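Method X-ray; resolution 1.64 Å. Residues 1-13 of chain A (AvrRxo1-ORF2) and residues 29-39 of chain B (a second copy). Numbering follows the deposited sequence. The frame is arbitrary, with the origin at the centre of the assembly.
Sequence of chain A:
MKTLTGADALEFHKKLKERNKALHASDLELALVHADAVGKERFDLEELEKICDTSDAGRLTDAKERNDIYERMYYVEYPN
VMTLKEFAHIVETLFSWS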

# COMPACT_ATOMS: atom_id res chain seq x y z
N MSE A 1 18.85 -5.92 -6.41
CA MSE A 1 19.28 -6.43 -5.11
C MSE A 1 19.78 -7.87 -5.19
O MSE A 1 19.63 -8.54 -6.22
CB MSE A 1 18.15 -6.30 -4.07
CG MSE A 1 16.87 -7.08 -4.42
SE MSE A 1 15.35 -6.58 -3.30
CE MSE A 1 15.78 -7.62 -1.73
N LYS A 2 20.39 -8.31 -4.10
CA LYS A 2 20.81 -9.69 -3.88
C LYS A 2 19.69 -10.70 -4.15
O LYS A 2 18.60 -10.57 -3.60
CB LYS A 2 21.23 -9.80 -2.42
CG LYS A 2 20.53 -8.76 -1.53
CD LYS A 2 21.43 -7.55 -1.21
CE LYS A 2 20.77 -6.21 -1.58
NZ LYS A 2 19.56 -5.91 -0.77
N THR A 3 19.96 -11.71 -4.97
CA THR A 3 18.98 -12.77 -5.24
C THR A 3 18.90 -13.73 -4.05
O THR A 3 19.93 -14.21 -3.58
CB THR A 3 19.37 -13.59 -6.49
OG1 THR A 3 19.25 -12.78 -7.67
CG2 THR A 3 18.45 -14.79 -6.65
N LEU A 4 17.69 -14.00 -3.56
CA LEU A 4 17.50 -15.04 -2.53
C LEU A 4 17.52 -16.40 -3.21
O LEU A 4 16.86 -16.59 -4.23
CB LEU A 4 16.16 -14.86 -1.82
CG LEU A 4 15.84 -13.49 -1.25
CD1 LEU A 4 14.50 -13.51 -0.54
CD2 LEU A 4 16.93 -13.08 -0.30
N THR A 5 18.28 -17.33 -2.65
CA THR A 5 18.47 -18.64 -3.25
C THR A 5 18.19 -19.70 -2.20
O THR A 5 18.09 -19.37 -1.01
CB THR A 5 19.93 -18.83 -3.74
OG1 THR A 5 20.81 -18.84 -2.61
CG2 THR A 5 20.33 -17.71 -4.69
N GLY A 6 18.05 -20.95 -2.63
CA GLY A 6 17.95 -22.08 -1.73
C GLY A 6 16.96 -21.92 -0.59
O GLY A 6 15.79 -21.56 -0.78
N ALA A 7 17.44 -22.18 0.62
CA ALA A 7 16.56 -22.20 1.78
C ALA A 7 15.96 -20.83 2.05
O ALA A 7 14.80 -20.75 2.50
CB ALA A 7 17.31 -22.70 3.01
N ASP A 8 16.73 -19.77 1.81
CA ASP A 8 16.23 -18.42 2.05
C ASP A 8 15.08 -18.09 1.09
O ASP A 8 14.08 -17.50 1.49
CB ASP A 8 17.33 -17.36 1.88
CG ASP A 8 18.36 -17.39 3.00
OD1 ASP A 8 18.02 -17.82 4.12
OD2 ASP A 8 19.51 -16.97 2.75
N ALA A 9 15.22 -18.48 -0.17
CA ALA A 9 14.14 -18.24 -1.13
C ALA A 9 12.89 -18.99 -0.71
O ALA A 9 11.79 -18.44 -0.71
CB ALA A 9 14.56 -18.64 -2.54
N LEU A 10 13.05 -20.26 -0.33
CA LEU A 10 11.90 -21.06 0.08
C LEU A 10 11.20 -20.49 1.31
O LEU A 10 9.98 -20.49 1.37
CB LEU A 10 12.29 -22.51 0.32
CG LEU A 10 12.52 -23.35 -0.94
CD1 LEU A 10 13.10 -24.72 -0.57
CD2 LEU A 10 11.23 -23.52 -1.71
N GLU A 11 11.98 -20.03 2.28
CA GLU A 11 11.39 -19.48 3.50
C GLU A 11 10.71 -18.15 3.23
O GLU A 11 9.64 -17.87 3.78
CB GLU A 11 12.44 -19.37 4.62
CG GLU A 11 11.87 -18.96 5.99
CD GLU A 11 11.02 -20.03 6.66
OE1 GLU A 11 10.93 -21.16 6.14
OE2 GLU A 11 10.43 -19.74 7.73
N PHE A 12 11.30 -17.32 2.37
CA PHE A 12 10.65 -16.06 2.01
C PHE A 12 9.30 -16.34 1.36
O PHE A 12 8.29 -15.72 1.69
CB PHE A 12 11.55 -15.25 1.07
CG PHE A 12 11.14 -13.81 0.91
CD1 PHE A 12 11.63 -12.84 1.77
CD2 PHE A 12 10.26 -13.43 -0.10
CE1 PHE A 12 11.26 -11.50 1.62
CE2 PHE A 12 9.90 -12.10 -0.25
CZ PHE A 12 10.40 -11.14 0.62
N HIS A 13 9.28 -17.28 0.43
CA HIS A 13 8.06 -17.68 -0.27
C HIS A 13 7.02 -18.19 0.74
O HIS A 13 5.84 -17.82 0.68
CB HIS A 13 8.44 -18.75 -1.30
CG HIS A 13 7.30 -19.28 -2.10
ND1 HIS A 13 6.80 -18.64 -3.21
CD2 HIS A 13 6.60 -20.44 -1.99
CE1 HIS A 13 5.81 -19.35 -3.72
NE2 HIS A 13 5.67 -20.45 -3.01
N GLU B 29 9.11 -11.29 10.10
CA GLU B 29 9.51 -12.59 9.53
C GLU B 29 10.23 -12.41 8.19
O GLU B 29 11.31 -12.98 7.98
CB GLU B 29 8.30 -13.49 9.34
CG GLU B 29 7.63 -13.93 10.62
CD GLU B 29 6.27 -14.52 10.36
OE1 GLU B 29 5.77 -14.40 9.21
OE2 GLU B 29 5.68 -15.08 11.30
N LEU B 30 9.64 -11.63 7.29
CA LEU B 30 10.27 -11.40 5.99
C LEU B 30 11.60 -10.67 6.11
O LEU B 30 12.55 -10.98 5.40
CB LEU B 30 9.33 -10.65 5.05
CG LEU B 30 8.07 -11.42 4.68
CD1 LEU B 30 7.14 -10.48 3.92
CD2 LEU B 30 8.44 -12.61 3.82
N ALA B 31 11.66 -9.70 7.01
CA ALA B 31 12.87 -8.92 7.20
C ALA B 31 14.01 -9.80 7.69
O ALA B 31 15.15 -9.59 7.30
CB ALA B 31 12.62 -7.78 8.16
N LEU B 32 13.69 -10.77 8.55
CA LEU B 32 14.70 -11.68 9.09
C LEU B 32 15.27 -12.61 8.02
O LEU B 32 16.46 -12.91 8.04
CB LEU B 32 14.13 -12.52 10.23
CG LEU B 32 13.89 -11.79 11.55
CD1 LEU B 32 13.13 -12.67 12.51
CD2 LEU B 32 15.21 -11.36 12.15
N VAL B 33 14.43 -13.07 7.10
CA VAL B 33 14.93 -13.88 6.00
C VAL B 33 15.89 -13.07 5.14
O VAL B 33 16.99 -13.52 4.82
CB VAL B 33 13.78 -14.46 5.15
CG1 VAL B 33 14.33 -15.23 3.96
CG2 VAL B 33 12.90 -15.35 6.00
N HIS B 34 15.48 -11.86 4.78
CA HIS B 34 16.32 -10.98 3.99
C HIS B 34 17.62 -10.64 4.71
O HIS B 34 18.68 -10.57 4.09
CB HIS B 34 15.55 -9.70 3.65
CG HIS B 34 16.30 -8.78 2.74
ND1 HIS B 34 16.99 -7.68 3.19
CD2 HIS B 34 16.46 -8.80 1.39
CE1 HIS B 34 17.54 -7.06 2.17
NE2 HIS B 34 17.24 -7.71 1.07
N ALA B 35 17.53 -10.43 6.02
CA ALA B 35 18.70 -10.11 6.82
C ALA B 35 19.71 -11.26 6.81
O ALA B 35 20.91 -11.03 6.63
CB ALA B 35 18.30 -9.76 8.25
N ASP B 36 19.23 -12.48 7.01
CA ASP B 36 20.08 -13.67 6.92
C ASP B 36 20.75 -13.74 5.56
O ASP B 36 21.95 -14.02 5.46
CB ASP B 36 19.24 -14.94 7.14
CG ASP B 36 20.06 -16.22 6.99
OD1 ASP B 36 20.24 -16.69 5.84
OD2 ASP B 36 20.50 -16.76 8.01
N ALA B 37 19.97 -13.49 4.52
CA ALA B 37 20.45 -13.60 3.15
C ALA B 37 21.59 -12.65 2.82
O ALA B 37 22.48 -13.00 2.04
CB ALA B 37 19.29 -13.39 2.19
N VAL B 38 21.57 -11.45 3.40
CA VAL B 38 22.56 -10.43 3.06
C VAL B 38 23.68 -10.33 4.10
O VAL B 38 24.61 -9.54 3.94
CB VAL B 38 21.91 -9.04 2.81
CG1 VAL B 38 20.71 -9.18 1.89
CG2 VAL B 38 21.49 -8.40 4.11
N GLY B 39 23.58 -11.12 5.17
CA GLY B 39 24.62 -11.16 6.17
C GLY B 39 24.56 -10.06 7.22
O GLY B 39 25.57 -9.74 7.84

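The N-terminal segment of chain A lies along helix 29-38 of chain B, and its own helix runs nearly antiparallel to that helix: the N-to-C directions differ by 169° and the axes approach to 9.5 Å. The two stretches bury 572 Å² between them.

Met A1, present as selenomethionine, adopts chi1 p, chi2 t and chi3 m. The methyl lies oblique to the imidazole, and its 3.2 Å approach from Met A1 CE to His B34 NE2 is a close contact. Lys A2 approaches the same nitrogen: Lys A2 NZ donates a hydrogen bond to His B34 NE2, weak at 3.5 Å, from near the plane of the ring, where the acceptor lone pair lies. Its first three chi angles fall between wells, yet the aliphatic part still packs, with Lys A2 CG 3.5 Å from CG1 of Val B38. A long chain with a charged tip suits this exposed place, since it offers both methylene surface and a donor.

Thr A3 points away, and the next contact comes from Leu A4. Its CA-to-CB bond runs sideways, but the m,t rotamer carries Leu A4 CD2 to 3.4 Å from CB of Ala B37. The small alanine lets the leucine come close to the partner helix.

Residues 5 to 7 make no contact; Gly A6 has a positive phi of 48°, which favours glycine. Asp A8, four residues after Leu A4, points toward chain B. Asp A8 O, which accepts the helical bond from Phe A12 N at 2.9 Å, lies 3.4 Å from CG1 of Val B33. The carboxylate is less comfortably placed: Asp A8 OD1 is 3.0 Å from OD1 of Asp B36. Both are acceptors, so this is a close approach of like charges and contributes no hydrogen bond.

Val B33 is the most extensively covered residue, losing 83 Å² to chain A. Besides Asp A8, it meets Glu A11, whose CG is 3.8 Å from Val B33 CG2, so the glutamate contributes a methylene here.

Phe A12 completes the contact and gives up 81 Å². With chi1 t and chi2 90°, the end of its side chain comes nearer to chain B than its sideways CA-to-CB bond suggests. Leu B30 CD2 sits 3.9 Å from the Phe A12 ring centroid and 16° off the normal, a CH-pi contact over one face, while Val B33 CG1 lies at the edge, 4.0 Å from Phe A12 CB. The buried aromatic ring thus packs against two branched aliphatic side chains.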